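ABC transporter substrate binding protein (Ribose) (Agrobacterium vitis S4, PDB 4WT7) binds the sugar alcohol D-allitol and probably serves as the solute-binding component of an ABC transporter for carbohydrates. Local coordinates at residues A142-V146 against V177-F181; G151-V157 against K183-I187; R170-L174 against I222-W226; L257-P263 against A306-V311. All coordinates share one frame; numbering follows the deposited sequence.

Contact 1. Residues A142-V146 against V177-F181; sequences ALQLV and VIKYF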
loop_
_atom_site.group_PDB
_atom_site.type_symbol
_atom_site.label_atom_id
_atom_site.label_comp_id
_atom_site.label_asym_id
_atom_site.label_seq_id
_atom_site.Cartn_x
_atom_site.Cartn_y
_atom_site.Cartn_z
ATOM N N ALA A 142 -10.629 -0.340 -10.423
ATOM C CA ALA A 142 -11.413 -1.393 -11.032
ATOM C C ALA A 142 -12.239 -0.854 -12.205
ATOM O O ALA A 142 -12.338 -1.486 -13.248
ATOM C CB ALA A 142 -12.306 -2.082 -9.987
ATOM N N LEU A 143 -12.837 0.322 -12.035
ATOM C CA LEU A 143 -13.659 0.891 -13.097
ATOM C C LEU A 143 -12.787 1.230 -14.308
ATOM O O LEU A 143 -13.200 1.067 -15.457
ATOM C CB LEU A 143 -14.439 2.115 -12.597
ATOM C CG LEU A 143 -15.588 1.760 -11.644
ATOM C CD1 LEU A 143 -16.114 3.003 -10.908
ATOM C CD2 LEU A 143 -16.707 1.113 -12.421
ATOM N N GLN A 144 -11.577 1.700 -14.039
ATOM C CA GLN A 144 -10.643 1.994 -15.110
ATOM C C GLN A 144 -10.333 0.700 -15.857
ATOM O O GLN A 144 -10.350 0.654 -17.086
ATOM C CB GLN A 144 -9.363 2.614 -14.560
ATOM C CG GLN A 144 -8.318 2.898 -15.655
ATOM C CD GLN A 144 -8.496 4.269 -16.242
ATOM O OE1 GLN A 144 -8.441 5.256 -15.520
ATOM N NE2 GLN A 144 -8.727 4.347 -17.545
ATOM N N LEU A 145 -10.050 -0.347 -15.097
ATOM C CA LEU A 145 -9.709 -1.639 -15.660
ATOM C C LEU A 145 -10.844 -2.109 -16.575
ATOM O O LEU A 145 -10.618 -2.437 -17.740
ATOM C CB LEU A 145 -9.388 -2.663 -14.547
ATOM C CG LEU A 145 -8.933 -4.063 -15.036
ATOM C CD1 LEU A 145 -8.134 -4.820 -13.991
ATOM C CD2 LEU A 145 -10.121 -4.911 -15.415
ATOM N N VAL A 146 -12.071 -2.112 -16.051
ATOM C CA VAL A 146 -13.245 -2.595 -16.780
ATOM C C VAL A 146 -13.478 -1.783 -18.066
ATOM O O VAL A 146 -13.564 -2.344 -19.185
ATOM C CB VAL A 146 -14.511 -2.588 -15.871
ATOM C CG1 VAL A 146 -15.793 -2.715 -16.694
ATOM C CG2 VAL A 146 -14.433 -3.721 -14.844
ATOM N N VAL A 177 -16.689 -4.370 -8.026
ATOM C CA VAL A 177 -16.929 -3.678 -9.259
ATOM C C VAL A 177 -17.251 -4.714 -10.345
ATOM O O VAL A 177 -18.268 -4.590 -11.008
ATOM C CB VAL A 177 -15.758 -2.771 -9.630
ATOM C CG1 VAL A 177 -15.889 -2.282 -11.045
ATOM C CG2 VAL A 177 -15.730 -1.580 -8.668
ATOM N N ILE A 178 -16.436 -5.754 -10.493
ATOM C CA ILE A 178 -16.648 -6.680 -11.617
ATOM C C ILE A 178 -17.875 -7.582 -11.430
ATOM O O ILE A 178 -18.414 -8.139 -12.394
ATOM C CB ILE A 178 -15.372 -7.529 -11.968
ATOM C CG1 ILE A 178 -15.138 -8.667 -10.974
ATOM C CG2 ILE A 178 -14.139 -6.619 -12.056
ATOM C CD1 ILE A 178 -13.832 -9.421 -11.213
ATOM N N LYS A 179 -18.316 -7.757 -10.193
ATOM C CA LYS A 179 -19.611 -8.379 -9.977
ATOM C C LYS A 179 -20.731 -7.829 -10.911
ATOM O O LYS A 179 -21.625 -8.573 -11.326
ATOM C CB LYS A 179 -20.000 -8.218 -8.519
ATOM C CG LYS A 179 -21.275 -8.857 -8.187
ATOM C CD LYS A 179 -21.418 -9.089 -6.709
ATOM C CE LYS A 179 -22.438 -8.180 -6.114
ATOM N NZ LYS A 179 -22.945 -8.668 -4.775
ATOM N N TYR A 180 -20.675 -6.539 -11.238
ATOM C CA TYR A 180 -21.693 -5.880 -12.057
ATOM C C TYR A 180 -21.291 -5.709 -13.536
ATOM O O TYR A 180 -21.942 -4.957 -14.274
ATOM C CB TYR A 180 -22.044 -4.524 -11.440
ATOM C CG TYR A 180 -22.646 -4.712 -10.079
ATOM C CD1 TYR A 180 -23.999 -4.937 -9.939
ATOM C CD2 TYR A 180 -21.845 -4.761 -8.939
ATOM C CE1 TYR A 180 -24.556 -5.161 -8.697
ATOM C CE2 TYR A 180 -22.397 -4.997 -7.677
ATOM C CZ TYR A 180 -23.753 -5.211 -7.571
ATOM O OH TYR A 180 -24.321 -5.467 -6.350
ATOM N N PHE A 181 -20.217 -6.396 -13.919
ATOM C CA PHE A 181 -19.731 -6.541 -15.285
ATOM C C PHE A 181 -19.270 -8.001 -15.439
ATOM O O PHE A 181 -18.082 -8.297 -15.463
ATOM C CB PHE A 181 -18.585 -5.585 -15.562
ATOM C CG PHE A 181 -18.965 -4.156 -15.385
ATOM C CD1 PHE A 181 -18.810 -3.544 -14.169
ATOM C CD2 PHE A 181 -19.517 -3.443 -16.433
ATOM C CE1 PHE A 181 -19.196 -2.252 -13.985
ATOM C CE2 PHE A 181 -19.888 -2.156 -16.266
ATOM C CZ PHE A 181 -19.729 -1.548 -15.026
#
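V146 and V177 bury the most surface in this joint between helices 134-148 and 165-178, neighbouring helices of one alpha/beta lobe of the periplasmic binding protein fold. F181, in the turn that follows the second helix, comes next. Every contact across the pair is apolar. The V177 side chain points at the first helix: its CB lies 3.5 Å from A142 CB, a short carbon contact that brings the backbones to 6.2 Å between the CA atoms of A142 and V177. V177 CG1 also meets L143 CD2 at 3.8 Å, the two side chains crossing at about a right angle. One turn further on, V146 CG2 packs against I178 CG2 at 4.0 Å and more loosely against V177 CG1; I178 in turn reaches V184 and I186 of the edge strand. V146 CG1, anti to the backbone N (chi1 164°), points at F181. A type I turn from I178 to F181 brings that ring back toward the first helix, with F181 N bonded to I178 O. The result is a CH-pi contact: V146 CG1 stands over one face of the F181 ring, 3.9 Å from its centroid and 17° off the normal, displaced toward CG, its nearest ring atom.

Contact 2. Residues G151-V157 against K183-I187; sequences GEGNVVV and KVKII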
loop_
_atom_site.group_PDB
_atom_site.type_symbol
_atom_site.label_atom_id
_atom_site.label_comp_id
_atom_site.label_asym_id
_atom_site.label_seq_id
_atom_site.Cartn_x
_atom_site.Cartn_y
_atom_site.Cartn_z
ATOM N N GLY A 151 -15.269 -4.143 -20.830
ATOM C CA GLY A 151 -16.307 -4.732 -20.033
ATOM C C GLY A 151 -16.331 -6.238 -20.186
ATOM O O GLY A 151 -17.308 -6.892 -19.787
ATOM N N GLU A 152 -15.232 -6.799 -20.686
ATOM C CA GLU A 152 -15.191 -8.213 -21.036
ATOM C C GLU A 152 -13.751 -8.731 -21.084
ATOM O O GLU A 152 -12.866 -8.069 -21.600
ATOM C CB GLU A 152 -15.881 -8.390 -22.397
ATOM C CG GLU A 152 -15.874 -9.782 -22.953
ATOM C CD GLU A 152 -16.830 -9.928 -24.140
ATOM O OE1 GLU A 152 -17.149 -8.888 -24.786
ATOM O OE2 GLU A 152 -17.271 -11.083 -24.402
ATOM N N GLY A 153 -13.522 -9.911 -20.519
ATOM C CA GLY A 153 -12.223 -10.550 -20.580
ATOM C C GLY A 153 -11.683 -11.074 -19.258
ATOM O O GLY A 153 -12.261 -10.868 -18.188
ATOM N N ASN A 154 -10.528 -11.726 -19.346
ATOM C CA ASN A 154 -9.942 -12.434 -18.228
ATOM C C ASN A 154 -8.836 -11.611 -17.582
ATOM O O ASN A 154 -8.035 -10.948 -18.270
ATOM C CB ASN A 154 -9.464 -13.818 -18.688
ATOM C CG ASN A 154 -10.630 -14.706 -19.135
ATOM O OD1 ASN A 154 -11.702 -14.697 -18.521
ATOM N ND2 ASN A 154 -10.448 -15.424 -20.223
ATOM N N VAL A 155 -8.837 -11.626 -16.255
ATOM C CA VAL A 155 -7.940 -10.812 -15.443
ATOM C C VAL A 155 -7.128 -11.692 -14.518
ATOM O O VAL A 155 -7.682 -12.500 -13.762
ATOM C CB VAL A 155 -8.736 -9.801 -14.595
ATOM C CG1 VAL A 155 -7.808 -8.885 -13.826
ATOM C CG2 VAL A 155 -9.645 -8.975 -15.481
ATOM N N VAL A 156 -5.810 -11.549 -14.591
ATOM C CA VAL A 156 -4.930 -12.216 -13.674
ATOM C C VAL A 156 -4.799 -11.288 -12.473
ATOM O O VAL A 156 -4.598 -10.060 -12.609
ATOM C CB VAL A 156 -3.537 -12.468 -14.292
ATOM C CG1 VAL A 156 -2.600 -13.075 -13.271
ATOM C CG2 VAL A 156 -3.620 -13.359 -15.543
ATOM N N VAL A 157 -4.926 -11.859 -11.293
ATOM C CA VAL A 157 -5.006 -11.050 -10.090
ATOM C C VAL A 157 -3.904 -11.504 -9.153
ATOM O O VAL A 157 -3.772 -12.715 -8.926
ATOM C CB VAL A 157 -6.372 -11.257 -9.374
ATOM C CG1 VAL A 157 -6.234 -10.948 -7.929
ATOM C CG2 VAL A 157 -7.487 -10.429 -10.015
ATOM N N LYS A 183 -18.992 -10.353 -17.587
ATOM C CA LYS A 183 -18.121 -10.896 -18.631
ATOM C C LYS A 183 -16.648 -10.695 -18.274
ATOM O O LYS A 183 -15.757 -11.134 -18.997
ATOM C CB LYS A 183 -18.413 -10.244 -19.972
ATOM C CG LYS A 183 -19.834 -10.402 -20.434
ATOM C CD LYS A 183 -19.959 -10.179 -21.908
ATOM C CE LYS A 183 -21.351 -9.735 -22.254
ATOM N NZ LYS A 183 -21.460 -9.414 -23.706
ATOM N N VAL A 184 -16.406 -9.991 -17.168
ATOM C CA VAL A 184 -15.075 -9.850 -16.588
ATOM C C VAL A 184 -14.850 -10.929 -15.535
ATOM O O VAL A 184 -15.641 -11.084 -14.592
ATOM C CB VAL A 184 -14.880 -8.472 -15.921
ATOM C CG1 VAL A 184 -13.451 -8.302 -15.506
ATOM C CG2 VAL A 184 -15.278 -7.344 -16.889
ATOM N N LYS A 185 -13.776 -11.681 -15.693
ATOM C CA LYS A 185 -13.527 -12.824 -14.820
ATOM C C LYS A 185 -12.116 -12.778 -14.317
ATOM O O LYS A 185 -11.175 -12.449 -15.062
ATOM C CB LYS A 185 -13.668 -14.150 -15.590
ATOM C CG LYS A 185 -14.781 -14.197 -16.607
ATOM C CD LYS A 185 -16.137 -13.996 -15.948
ATOM C CE LYS A 185 -17.119 -15.116 -16.330
ATOM N NZ LYS A 185 -17.337 -15.197 -17.810
ATOM N N ILE A 186 -11.967 -13.170 -13.070
ATOM C CA ILE A 186 -10.668 -13.340 -12.471
ATOM C C ILE A 186 -10.242 -14.777 -12.738
ATOM O O ILE A 186 -10.973 -15.747 -12.447
ATOM C CB ILE A 186 -10.708 -13.059 -10.946
ATOM C CG1 ILE A 186 -11.155 -11.622 -10.676
ATOM C CG2 ILE A 186 -9.348 -13.335 -10.304
ATOM C CD1 ILE A 186 -11.288 -11.309 -9.181
ATOM N N ILE A 187 -9.063 -14.905 -13.325
ATOM C CA ILE A 187 -8.532 -16.204 -13.679
ATOM C C ILE A 187 -8.189 -16.997 -12.437
ATOM O O ILE A 187 -7.610 -16.478 -11.489
ATOM C CB ILE A 187 -7.302 -16.068 -14.516
ATOM C CG1 ILE A 187 -7.684 -15.464 -15.871
ATOM C CG2 ILE A 187 -6.637 -17.409 -14.692
ATOM C CD1 ILE A 187 -6.566 -15.494 -16.859
HETATM O O HOH W 1 -19.661 -7.655 -18.424
HETATM O O HOH W 2 -5.554 -14.742 -11.382
#
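G153, N154 and V155 pair with V184, K185 and I186 in parallel register, the axes of the two strands 4.7 Å apart and inclined by 30°. They are the two strands of a beta-alpha-beta unit, joined through helix 165-178, with 184-186 at the edge of the mixed sheet. Four backbone bonds link them. G153 N gives a nearly straight bond to K183 O (175° at the hydrogen), although it approaches from above the carbonyl plane; G153 O receives K185 N, V155 N reaches K185 O at 2.8 Å, and V155 O receives I187 N. A water extends the pairing at each end, one between G151 O and K183 N, the other between V157 N and I187 O. G153 takes backbone angles (phi 132°) that suit a residue without a side chain.

On the face turned to helix 165-178, V155 CG2 meets V184 CG1 at 3.9 Å, and I186 CG2, anti to the backbone N, is pressed on V157 CG2 at 3.5 Å. The other face carries N154, whose CB rests on I187 CG1 (3.7 Å) while ND2 bonds S218 O. I187 CD1 reaches on to V156 CG2.

At the E152–K183 end, K183 CD lies alongside E152 OE2, but K183 NZ stays 4.5 Å from E152 OE1, too far for a salt bridge. The pairing therefore rests on backbone bonds and branched apolar side chains, and the two charges probably add only a weak attraction at the exposed end.

Contact 3. Residues R170-L174 against I222-W226; sequences RYDQL and IWSAW. With X9X (D-allitol), chain C.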
loop_
_atom_site.group_PDB
_atom_site.type_symbol
_atom_site.label_atom_id
_atom_site.label_comp_id
_atom_site.label_asym_id
_atom_site.label_seq_id
_atom_site.Cartn_x
_atom_site.Cartn_y
_atom_site.Cartn_z
ATOM N N ARG A 170 -8.747 -2.930 -1.398
ATOM C CA ARG A 170 -8.591 -2.756 -2.833
ATOM C C ARG A 170 -9.103 -3.998 -3.554
ATOM O O ARG A 170 -9.802 -3.889 -4.557
ATOM C CB ARG A 170 -7.123 -2.482 -3.205
ATOM C CG ARG A 170 -6.626 -1.080 -2.805
ATOM C CD ARG A 170 -5.123 -1.008 -2.656
ATOM N NE ARG A 170 -4.723 0.107 -1.802
ATOM C CZ ARG A 170 -3.487 0.316 -1.347
ATOM N NH1 ARG A 170 -2.481 -0.495 -1.664
ATOM N NH2 ARG A 170 -3.267 1.316 -0.546
ATOM N N TYR A 171 -8.791 -5.183 -3.022
ATOM C CA TYR A 171 -9.241 -6.409 -3.652
ATOM C C TYR A 171 -10.762 -6.508 -3.587
ATOM O O TYR A 171 -11.421 -6.766 -4.613
ATOM C CB TYR A 171 -8.581 -7.631 -3.017
ATOM C CG TYR A 171 -9.133 -8.909 -3.572
ATOM C CD1 TYR A 171 -8.779 -9.354 -4.846
ATOM C CD2 TYR A 171 -10.045 -9.650 -2.855
ATOM C CE1 TYR A 171 -9.299 -10.531 -5.350
ATOM C CE2 TYR A 171 -10.567 -10.840 -3.360
ATOM C CZ TYR A 171 -10.177 -11.278 -4.608
ATOM O OH TYR A 171 -10.723 -12.452 -5.106
ATOM N N ASP A 172 -11.328 -6.273 -2.407
ATOM C CA ASP A 172 -12.779 -6.298 -2.246
ATOM C C ASP A 172 -13.491 -5.396 -3.252
ATOM O O ASP A 172 -14.552 -5.722 -3.801
ATOM C CB ASP A 172 -13.167 -5.887 -0.812
ATOM C CG ASP A 172 -12.889 -6.971 0.188
ATOM O OD1 ASP A 172 -12.553 -8.106 -0.226
ATOM O OD2 ASP A 172 -12.985 -6.720 1.396
ATOM N N GLN A 173 -12.894 -4.245 -3.526
ATOM C CA GLN A 173 -13.518 -3.320 -4.452
ATOM C C GLN A 173 -13.443 -3.819 -5.890
ATOM O O GLN A 173 -14.369 -3.597 -6.667
ATOM C CB GLN A 173 -12.907 -1.946 -4.304
ATOM C CG GLN A 173 -13.235 -1.320 -2.962
ATOM C CD GLN A 173 -14.748 -1.127 -2.780
ATOM O OE1 GLN A 173 -15.464 -1.991 -2.248
ATOM N NE2 GLN A 173 -15.234 0.002 -3.262
ATOM N N LEU A 174 -12.347 -4.482 -6.244
ATOM C CA LEU A 174 -12.231 -5.086 -7.555
ATOM C C LEU A 174 -13.333 -6.120 -7.680
ATOM O O LEU A 174 -14.083 -6.165 -8.662
ATOM C CB LEU A 174 -10.878 -5.761 -7.697
ATOM C CG LEU A 174 -10.728 -6.594 -8.972
ATOM C CD1 LEU A 174 -10.613 -5.656 -10.179
ATOM C CD2 LEU A 174 -9.529 -7.491 -8.828
ATOM N N ILE A 222 -3.910 -7.541 -15.869
ATOM C CA ILE A 222 -3.298 -8.068 -14.670
ATOM C C ILE A 222 -3.397 -6.986 -13.589
ATOM O O ILE A 222 -2.919 -5.836 -13.775
ATOM C CB ILE A 222 -1.841 -8.419 -14.890
ATOM C CG1 ILE A 222 -1.702 -9.324 -16.113
ATOM C CG2 ILE A 222 -1.265 -9.090 -13.660
ATOM C CD1 ILE A 222 -0.317 -9.753 -16.335
ATOM N N TRP A 223 -4.014 -7.368 -12.491
ATOM C CA TRP A 223 -4.310 -6.472 -11.385
ATOM C C TRP A 223 -3.461 -6.836 -10.185
ATOM O O TRP A 223 -3.228 -8.017 -9.912
ATOM C CB TRP A 223 -5.781 -6.622 -11.010
ATOM C CG TRP A 223 -6.266 -5.759 -9.836
ATOM C CD1 TRP A 223 -6.928 -4.569 -9.927
ATOM C CD2 TRP A 223 -6.130 -6.032 -8.429
ATOM N NE1 TRP A 223 -7.219 -4.086 -8.673
ATOM C CE2 TRP A 223 -6.733 -4.955 -7.734
ATOM C CE3 TRP A 223 -5.558 -7.070 -7.685
ATOM C CZ2 TRP A 223 -6.787 -4.895 -6.331
ATOM C CZ3 TRP A 223 -5.593 -7.010 -6.312
ATOM C CH2 TRP A 223 -6.211 -5.931 -5.641
ATOM N N SER A 224 -3.037 -5.813 -9.455
ATOM C CA SER A 224 -2.301 -5.978 -8.216
ATOM C C SER A 224 -2.738 -4.874 -7.275
ATOM O O SER A 224 -3.168 -3.815 -7.725
ATOM C CB SER A 224 -0.813 -5.835 -8.505
ATOM O OG SER A 224 -0.454 -6.741 -9.531
ATOM N N ALA A 225 -2.555 -5.088 -5.979
ATOM C CA ALA A 225 -3.062 -4.153 -4.972
ATOM C C ALA A 225 -2.066 -3.020 -4.708
ATOM O O ALA A 225 -2.409 -1.998 -4.091
ATOM C CB ALA A 225 -3.390 -4.909 -3.672
ATOM N N TRP A 226 -0.833 -3.221 -5.177
ATOM C CA TRP A 226 0.228 -2.240 -5.100
ATOM C C TRP A 226 1.107 -2.459 -6.331
ATOM O O TRP A 226 0.969 -3.461 -7.002
ATOM C CB TRP A 226 1.021 -2.354 -3.799
ATOM C CG TRP A 226 1.629 -3.694 -3.579
ATOM C CD1 TRP A 226 0.973 -4.896 -3.495
ATOM C CD2 TRP A 226 3.003 -3.975 -3.378
ATOM N NE1 TRP A 226 1.868 -5.919 -3.286
ATOM C CE2 TRP A 226 3.124 -5.382 -3.197
ATOM C CE3 TRP A 226 4.146 -3.199 -3.318
ATOM C CZ2 TRP A 226 4.362 -6.006 -2.993
ATOM C CZ3 TRP A 226 5.362 -3.812 -3.106
ATOM C CH2 TRP A 226 5.464 -5.196 -2.953
HETATM O OAA X9X C . 1.453 -4.500 2.024
HETATM C CAG X9X C . 2.007 -4.289 0.776
HETATM C CAI X9X C . 1.823 -2.954 0.131
HETATM O OAC X9X C . 0.499 -2.755 -0.301
HETATM C CAK X9X C . 2.359 -1.853 0.998
HETATM O OAE X9X C . 3.650 -2.218 1.302
HETATM C CAL X9X C . 2.458 -0.529 0.238
HETATM O OAF X9X C . 3.218 -0.661 -0.912
HETATM C CAJ X9X C . 1.159 0.201 -0.043
HETATM O OAD X9X C . 0.477 -0.269 -1.154
HETATM C CAH X9X C . 0.211 0.332 1.132
HETATM O OAB X9X C . -0.616 1.475 1.116
HETATM O O HOH W 3 -9.302 -2.498 -7.278
#
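W223 and L174 form the tight part of this contact, where helix 165-178 covers strand 221-224 in an alpha/beta lobe of the periplasmic binding protein fold. Each face of the indole has a neighbour. On one, L174 CD2 sits 3.8 Å from the centroid of the five-membered ring and 11° off its normal, a CH-pi contact; on the opposite face the backbone N of A225 lies 3.6 Å above the plane, offset toward the rim. A chi1 of 179° carries the indole of W223 toward the helix, its five-membered ring against L174, with CH2 3.7 Å from Y171 CA and CZ2 close to R170 O.

Beside NE1 the contact is mediated partly by water: one molecule accepts from W223 NE1 and donates to R170 O, which also receives L174 N. The partly exposed Y171 meets the indole with CA and CB against CH2, and W223 CZ3 lies at the edge of its ring; its hydroxyl bonds E190.

Toward the pocket the contact becomes polar. The extended R170 chain passes A225 and brings its guanidinium to D-allitol, while N134 holds NE and thereby helps fix the plane. W226 lays one ring face against the ligand, with allitol CAI 3.7 Å above it. R170 NH2 donates to allitol OAB at 3.1 Å. NH1 serves two acceptors: allitol OAD at 3.0 Å, in the guanidinium plane, and A225 O at 2.9 Å, tilted 22° out of it.

Contact 4. Residues L257-P263 against A306-V311; sequences LQLVADP and ANKQTV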
loop_
_atom_site.group_PDB
_atom_site.type_symbol
_atom_site.label_atom_id
_atom_site.label_comp_id
_atom_site.label_asym_id
_atom_site.label_seq_id
_atom_site.Cartn_x
_atom_site.Cartn_y
_atom_site.Cartn_z
ATOM N N LEU A 257 5.121 4.743 -12.521
ATOM C CA LEU A 257 4.509 5.910 -13.161
ATOM C C LEU A 257 5.138 6.204 -14.513
ATOM O O LEU A 257 4.438 6.531 -15.468
ATOM C CB LEU A 257 4.653 7.136 -12.274
ATOM C CG LEU A 257 3.729 7.151 -11.062
ATOM C CD1 LEU A 257 3.714 8.486 -10.395
ATOM C CD2 LEU A 257 2.315 6.731 -11.452
ATOM N N GLN A 258 6.456 6.078 -14.582
ATOM C CA GLN A 258 7.159 6.335 -15.832
ATOM C C GLN A 258 6.889 5.244 -16.863
ATOM O O GLN A 258 6.971 5.498 -18.045
ATOM C CB GLN A 258 8.648 6.580 -15.600
ATOM C CG GLN A 258 9.468 5.375 -15.172
ATOM C CD GLN A 258 10.841 5.802 -14.610
ATOM O OE1 GLN A 258 10.927 6.811 -13.907
ATOM N NE2 GLN A 258 11.915 5.053 -14.947
ATOM N N LEU A 259 6.486 4.054 -16.420
ATOM C CA LEU A 259 5.972 3.050 -17.351
ATOM C C LEU A 259 4.583 3.440 -17.885
ATOM O O LEU A 259 4.307 3.353 -19.093
ATOM C CB LEU A 259 5.927 1.647 -16.714
ATOM C CG LEU A 259 7.241 0.935 -16.373
ATOM C CD1 LEU A 259 6.952 -0.466 -15.909
ATOM C CD2 LEU A 259 8.213 0.870 -17.545
ATOM N N VAL A 260 3.701 3.871 -16.979
ATOM C CA VAL A 260 2.380 4.331 -17.376
ATOM C C VAL A 260 2.514 5.440 -18.438
ATOM O O VAL A 260 1.697 5.544 -19.363
ATOM C CB VAL A 260 1.593 4.858 -16.142
ATOM C CG1 VAL A 260 0.326 5.600 -16.558
ATOM C CG2 VAL A 260 1.276 3.726 -15.191
ATOM N N ALA A 261 3.540 6.269 -18.318
ATOM C CA ALA A 261 3.705 7.419 -19.231
ATOM C C ALA A 261 4.238 7.003 -20.617
ATOM O O ALA A 261 4.193 7.767 -21.589
ATOM C CB ALA A 261 4.647 8.397 -18.617
ATOM N N ASP A 262 4.790 5.806 -20.697
ATOM C CA ASP A 262 5.366 5.319 -21.948
ATOM C C ASP A 262 4.273 4.653 -22.781
ATOM O O ASP A 262 3.707 3.635 -22.349
ATOM C CB ASP A 262 6.489 4.328 -21.653
ATOM C CG ASP A 262 7.078 3.721 -22.906
ATOM O OD1 ASP A 262 6.461 3.836 -23.975
ATOM O OD2 ASP A 262 8.157 3.105 -22.802
ATOM N N PRO A 263 3.953 5.235 -23.955
ATOM C CA PRO A 263 2.844 4.671 -24.748
ATOM C C PRO A 263 3.051 3.203 -25.139
ATOM O O PRO A 263 2.085 2.485 -25.389
ATOM C CB PRO A 263 2.781 5.582 -25.991
ATOM C CG PRO A 263 4.035 6.407 -25.971
ATOM C CD PRO A 263 4.510 6.463 -24.555
ATOM N N ALA A 306 -3.505 7.767 -11.860
ATOM C CA ALA A 306 -2.740 8.056 -13.059
ATOM C C ALA A 306 -2.954 6.969 -14.131
ATOM O O ALA A 306 -2.627 5.796 -13.933
ATOM C CB ALA A 306 -1.264 8.171 -12.715
ATOM N N ASN A 307 -3.501 7.370 -15.278
ATOM C CA ASN A 307 -3.562 6.489 -16.428
ATOM C C ASN A 307 -2.665 7.098 -17.511
ATOM O O ASN A 307 -1.954 8.090 -17.246
ATOM C CB ASN A 307 -5.004 6.300 -16.900
ATOM C CG ASN A 307 -5.681 7.602 -17.281
ATOM O OD1 ASN A 307 -5.074 8.506 -17.896
ATOM N ND2 ASN A 307 -6.950 7.714 -16.907
ATOM N N LYS A 308 -2.683 6.541 -18.722
ATOM C CA LYS A 308 -1.742 7.019 -19.726
ATOM C C LYS A 308 -1.988 8.503 -20.082
ATOM O O LYS A 308 -1.051 9.205 -20.402
ATOM C CB LYS A 308 -1.725 6.115 -20.966
ATOM C CG LYS A 308 -1.275 4.699 -20.650
ATOM C CD LYS A 308 -0.803 4.013 -21.902
ATOM C CE LYS A 308 0.007 2.806 -21.592
ATOM N NZ LYS A 308 1.310 3.163 -20.993
ATOM N N GLN A 309 -3.224 8.974 -19.983
ATOM C CA GLN A 309 -3.509 10.396 -20.172
ATOM C C GLN A 309 -3.173 11.289 -18.964
ATOM O O GLN A 309 -2.708 12.410 -19.134
ATOM C CB GLN A 309 -4.983 10.608 -20.528
ATOM C CG GLN A 309 -5.372 10.109 -21.911
ATOM C CD GLN A 309 -5.108 8.606 -22.105
ATOM O OE1 GLN A 309 -5.466 7.771 -21.249
ATOM N NE2 GLN A 309 -4.479 8.259 -23.235
ATOM N N THR A 310 -3.441 10.825 -17.747
ATOM C CA THR A 310 -3.304 11.695 -16.599
ATOM C C THR A 310 -1.960 11.632 -15.880
ATOM O O THR A 310 -1.730 12.413 -14.988
ATOM C CB THR A 310 -4.388 11.386 -15.562
ATOM O OG1 THR A 310 -4.251 10.022 -15.135
ATOM C CG2 THR A 310 -5.775 11.623 -16.167
ATOM N N VAL A 311 -1.066 10.726 -16.267
ATOM C CA VAL A 311 0.139 10.521 -15.480
ATOM C C VAL A 311 0.982 11.793 -15.377
ATOM O O VAL A 311 1.482 12.102 -14.310
ATOM C CB VAL A 311 0.972 9.311 -15.969
ATOM C CG1 VAL A 311 1.380 9.471 -17.441
ATOM C CG2 VAL A 311 2.191 9.132 -15.077
#
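K308 reaches V260 and D262 by an extended chain that bends only at its last torsion (chi4 -69°), turning NZ onto two backbone carbonyls near the C-terminal end of helix 254-260. V311 depends on its first torsion: with chi1 at 58°, CG1 lies between the backbone N and the carbonyl carbon, and the two methyls reach different points of the helix and the residue that follows it. V311 CG1 touches A261 CB at 3.6 Å, while CG2 comes 3.5 Å from L257 O, the oxygen that accepts A261 N.

V260 has the largest buried area of the contact. Its CG1 packs on V311 CB at 3.8 Å and nestles against the backbone of N307, 3.4 Å from N307 O. L257 CD2 extends the apolar seam more loosely to A306 CB, on the edge strand 304-307.

The turn that carries K308 has its own bracing. N307 OD1 accepts T310 N (149° at the hydrogen), an Asx motif, and N307 N returns a bond to T310 OG1, two bonds that probably steady the turn leading to helix 311-318.

K308 NZ donates to V260 O at 2.9 Å and to D262 O at 2.8 Å, approaching both from above the carbonyl planes; A267 O is a third acceptor. The D262 carboxylate is not its partner, OD1 lying 6.0 Å from NZ and bonding A264 N instead. The ammonium is thus gripped by neutral carbonyls, and its positive charge may also be favoured by the nearby helix end, V260 O being a helical carbonyl.

Overall arrangement
All four contacts belong to the lobe built on the mixed sheet, and contact 3 alone includes residues of the allitol pocket. Contact 1 adjoins contact 3, centres 11 Å apart, sharing helix 165-178: A142 CB meets L174 CA at 3.9 Å. Contact 2 is 9 Å from contact 1, centre to centre, and packs on it through I178 CD1 and I186 CG1 (3.5 Å). The sheet joins contact 2 to contact 3, where V156 O probably accepts W223 N at 2.8 Å. Contact 4 sits at the other edge, its centre about 20 Å from that of contact 1, yet Q144 of contact 1 bonds N307 ND2 through OE1 (3.2 Å). The side chains of V157 and L257 both remain about 13 Å from the ligand.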